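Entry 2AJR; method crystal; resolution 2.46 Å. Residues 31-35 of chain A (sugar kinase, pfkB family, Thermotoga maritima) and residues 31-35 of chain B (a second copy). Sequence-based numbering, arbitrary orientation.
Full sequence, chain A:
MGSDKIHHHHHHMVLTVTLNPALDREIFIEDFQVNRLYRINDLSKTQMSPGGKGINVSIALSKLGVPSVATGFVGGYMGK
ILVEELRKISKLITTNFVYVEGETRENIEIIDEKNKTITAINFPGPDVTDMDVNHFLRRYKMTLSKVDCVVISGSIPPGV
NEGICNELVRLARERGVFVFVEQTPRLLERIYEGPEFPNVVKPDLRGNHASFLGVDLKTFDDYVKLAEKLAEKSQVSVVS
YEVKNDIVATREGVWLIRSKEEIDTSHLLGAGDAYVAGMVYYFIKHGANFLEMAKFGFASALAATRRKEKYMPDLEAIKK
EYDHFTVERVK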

ATOM      1  N   ASP A  31       4.452  13.540  12.469  1.00 35.10           N
ATOM      2  CA  ASP A  31       3.283  14.428  12.328  1.00 34.35           C
ATOM      3  C   ASP A  31       2.445  14.031  11.143  1.00 31.76           C
ATOM      4  O   ASP A  31       2.093  14.842  10.307  1.00 30.59           O
ATOM      5  CB  ASP A  31       3.673  15.909  12.249  1.00 34.82           C
ATOM      6  CG  ASP A  31       4.113  16.467  13.593  1.00 41.26           C
ATOM      7  OD1 ASP A  31       3.443  16.195  14.620  1.00 46.68           O
ATOM      8  OD2 ASP A  31       5.137  17.181  13.617  1.00 46.66           O
ATOM      9  N   PHE A  32       2.118  12.752  11.096  1.00 31.87           N
ATOM     10  CA  PHE A  32       1.227  12.240  10.087  1.00 31.12           C
ATOM     11  C   PHE A  32      -0.186  12.736  10.370  1.00 31.30           C
ATOM     12  O   PHE A  32      -0.752  12.508  11.460  1.00 30.76           O
ATOM     13  CB  PHE A  32       1.264  10.718  10.090  1.00 31.34           C
ATOM     14  CG  PHE A  32       0.311  10.088   9.115  1.00 34.45           C
ATOM     15  CD1 PHE A  32       0.345  10.433   7.767  1.00 33.58           C
ATOM     16  CD2 PHE A  32      -0.607   9.135   9.541  1.00 36.03           C
ATOM     17  CE1 PHE A  32      -0.531   9.849   6.863  1.00 35.61           C
ATOM     18  CE2 PHE A  32      -1.476   8.530   8.644  1.00 34.98           C
ATOM     19  CZ  PHE A  32      -1.445   8.892   7.300  1.00 35.99           C
ATOM     20  N   GLN A  33      -0.742  13.433   9.388  1.00 31.05           N
ATOM     21  CA  GLN A  33      -2.130  13.839   9.431  1.00 31.76           C
ATOM     22  C   GLN A  33      -2.811  13.574   8.098  1.00 31.14           C
ATOM     23  O   GLN A  33      -2.184  13.413   7.055  1.00 31.31           O
ATOM     24  CB  GLN A  33      -2.277  15.318   9.823  1.00 32.54           C
ATOM     25  CG  GLN A  33      -1.753  15.663  11.236  1.00 40.31           C
ATOM     26  CD  GLN A  33      -2.455  14.876  12.366  1.00 49.47           C
ATOM     27  OE1 GLN A  33      -3.536  14.299  12.174  1.00 54.61           O
ATOM     28  NE2 GLN A  33      -1.833  14.853  13.545  1.00 49.08           N
ATOM     29  N   VAL A  34      -4.125  13.543   8.176  1.00 30.71           N
ATOM     30  CA  VAL A  34      -4.995  13.126   7.108  1.00 29.19           C
ATOM     31  C   VAL A  34      -5.146  14.270   6.102  1.00 28.06           C
ATOM     32  O   VAL A  34      -4.980  15.430   6.459  1.00 29.62           O
ATOM     33  CB  VAL A  34      -6.343  12.691   7.757  1.00 28.78           C
ATOM     34  CG1 VAL A  34      -7.552  13.307   7.057  1.00 29.82           C
ATOM     35  CG2 VAL A  34      -6.392  11.188   7.849  1.00 29.09           C
ATOM     36  N   ASN A  35      -5.430  13.942   4.849  1.00 26.99           N
ATOM     37  CA  ASN A  35      -5.649  14.953   3.799  1.00 29.04           C
ATOM     38  C   ASN A  35      -4.390  15.767   3.426  1.00 29.44           C
ATOM     39  O   ASN A  35      -4.475  16.966   3.186  1.00 28.38           O
ATOM     40  CB  ASN A  35      -6.789  15.909   4.205  1.00 28.01           C
ATOM     41  CG  ASN A  35      -7.470  16.574   3.007  1.00 26.29           C
ATOM     42  OD1 ASN A  35      -7.543  16.016   1.914  1.00 25.60           O
ATOM     43  ND2 ASN A  35      -7.990  17.761   3.226  1.00 20.19           N
TER
ATOM     44  N   ASP B  31     -14.298   8.115   6.680  1.00 31.62           N
ATOM     45  CA  ASP B  31     -13.957   8.593   8.027  1.00 32.47           C
ATOM     46  C   ASP B  31     -12.599   8.052   8.481  1.00 31.65           C
ATOM     47  O   ASP B  31     -12.464   7.440   9.562  1.00 30.54           O
ATOM     48  CB  ASP B  31     -15.062   8.222   9.014  1.00 32.41           C
ATOM     49  CG  ASP B  31     -14.840   8.799  10.378  1.00 36.76           C
ATOM     50  OD1 ASP B  31     -14.768  10.041  10.483  1.00 42.14           O
ATOM     51  OD2 ASP B  31     -14.743   7.999  11.343  1.00 44.61           O
ATOM     52  N   PHE B  32     -11.607   8.284   7.622  1.00 30.64           N
ATOM     53  CA  PHE B  32     -10.221   7.887   7.853  1.00 30.73           C
ATOM     54  C   PHE B  32      -9.530   8.829   8.840  1.00 31.69           C
ATOM     55  O   PHE B  32      -9.436  10.028   8.592  1.00 32.58           O
ATOM     56  CB  PHE B  32      -9.452   7.909   6.522  1.00 31.51           C
ATOM     57  CG  PHE B  32      -7.988   7.532   6.650  1.00 35.33           C
ATOM     58  CD1 PHE B  32      -7.613   6.298   7.201  1.00 32.49           C
ATOM     59  CD2 PHE B  32      -6.994   8.395   6.222  1.00 31.91           C
ATOM     60  CE1 PHE B  32      -6.282   5.949   7.320  1.00 33.24           C
ATOM     61  CE2 PHE B  32      -5.658   8.044   6.344  1.00 38.36           C
ATOM     62  CZ  PHE B  32      -5.301   6.818   6.898  1.00 34.07           C
ATOM     63  N   GLN B  33      -9.020   8.276   9.935  1.00 32.10           N
ATOM     64  CA  GLN B  33      -8.322   9.051  10.931  1.00 32.37           C
ATOM     65  C   GLN B  33      -7.026   8.380  11.380  1.00 31.58           C
ATOM     66  O   GLN B  33      -6.876   7.143  11.379  1.00 30.09           O
ATOM     67  CB  GLN B  33      -9.206   9.267  12.166  1.00 33.40           C
ATOM     68  CG  GLN B  33     -10.573   9.919  11.891  1.00 40.44           C
ATOM     69  CD  GLN B  33     -10.478  11.272  11.204  1.00 45.64           C
ATOM     70  OE1 GLN B  33      -9.460  11.963  11.301  1.00 50.97           O
ATOM     71  NE2 GLN B  33     -11.544  11.656  10.499  1.00 41.38           N
ATOM     72  N   VAL B  34      -6.111   9.240  11.803  1.00 29.50           N
ATOM     73  CA  VAL B  34      -4.847   8.846  12.342  1.00 28.58           C
ATOM     74  C   VAL B  34      -5.084   7.975  13.563  1.00 28.36           C
ATOM     75  O   VAL B  34      -6.049   8.179  14.294  1.00 29.71           O
ATOM     76  CB  VAL B  34      -4.027  10.112  12.691  1.00 27.92           C
ATOM     77  CG1 VAL B  34      -3.104   9.892  13.885  1.00 34.68           C
ATOM     78  CG2 VAL B  34      -3.254  10.555  11.492  1.00 29.93           C
ATOM     79  N   ASN B  35      -4.218   6.985  13.756  1.00 27.85           N
ATOM     80  CA  ASN B  35      -4.127   6.228  15.021  1.00 28.41           C
ATOM     81  C   ASN B  35      -5.193   5.146  15.229  1.00 29.07           C
ATOM     82  O   ASN B  35      -5.482   4.763  16.345  1.00 28.82           O
ATOM     83  CB  ASN B  35      -4.089   7.177  16.236  1.00 26.70           C
ATOM     84  CG  ASN B  35      -3.444   6.543  17.462  1.00 24.02           C
ATOM     85  OD1 ASN B  35      -2.671   5.594  17.369  1.00 20.89           O
ATOM     86  ND2 ASN B  35      -3.777   7.065  18.621  1.00 33.92           N
TER

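Two copies of the same five-residue loop meet here mainly through apolar side chains, with no hydrogen bond between them. The CA atoms come nearest at A:Gln33 and B:Val34, 6.4 Å, and at A:Val34 and B:Gln33, 6.5 Å; side chains bridge the backbones, and each valine CG2 also touches main chain.

A:Asp31 stays out of reach of the other copy, and both carboxylate oxygens find hydrogen bonds elsewhere in the structure. With a phi of 58° it opens the stretch in a left-handed conformation.

A:Phe32 points its CA-to-CB bond toward chain B and, with chi1 at t, sends its ring to meet its own counterpart: CZ of A:Phe32 lies 4.4 Å from CZ of B:Phe32, each tip at the edge of the other ring. This is a loose tip-to-tip meeting, not a stack. Tighter packing comes from B:Val34, whose CG2 sits 3.6 Å from CD2 of A:Phe32 and 3.2 Å from the A:Phe32 backbone O. A large, flat, buried side chain suits this place because it offers carbon both to the other phenylalanine and to the valine.

A:Gln33 alternates, its CA-to-CB bond directed away. Chi1 and chi2, both m, nevertheless bring its end back, so that A:Gln33 OE1 comes within 3.8 Å of B:Val34 CG2. Its polar group thus borders the apolar patch at a partly exposed position.

A:Val34 again directs its CA-to-CB bond toward chain B and repeats the exchange: its CG2 lies 3.3 Å from CD2 of B:Phe32 and 4.2 Å from CA of B:Gln33. A short branched side chain lets one methyl touch both the partner's ring and its backbone.

A:Asn35 is exposed, its CA-to-CB bond directed sideways, and makes no contact across; its OD1 is hydrogen-bonded elsewhere. The rule is reciprocal: each copy's phenylalanine packs against the other's valine, two residues further on in sequence, and 275 Å² is buried in total.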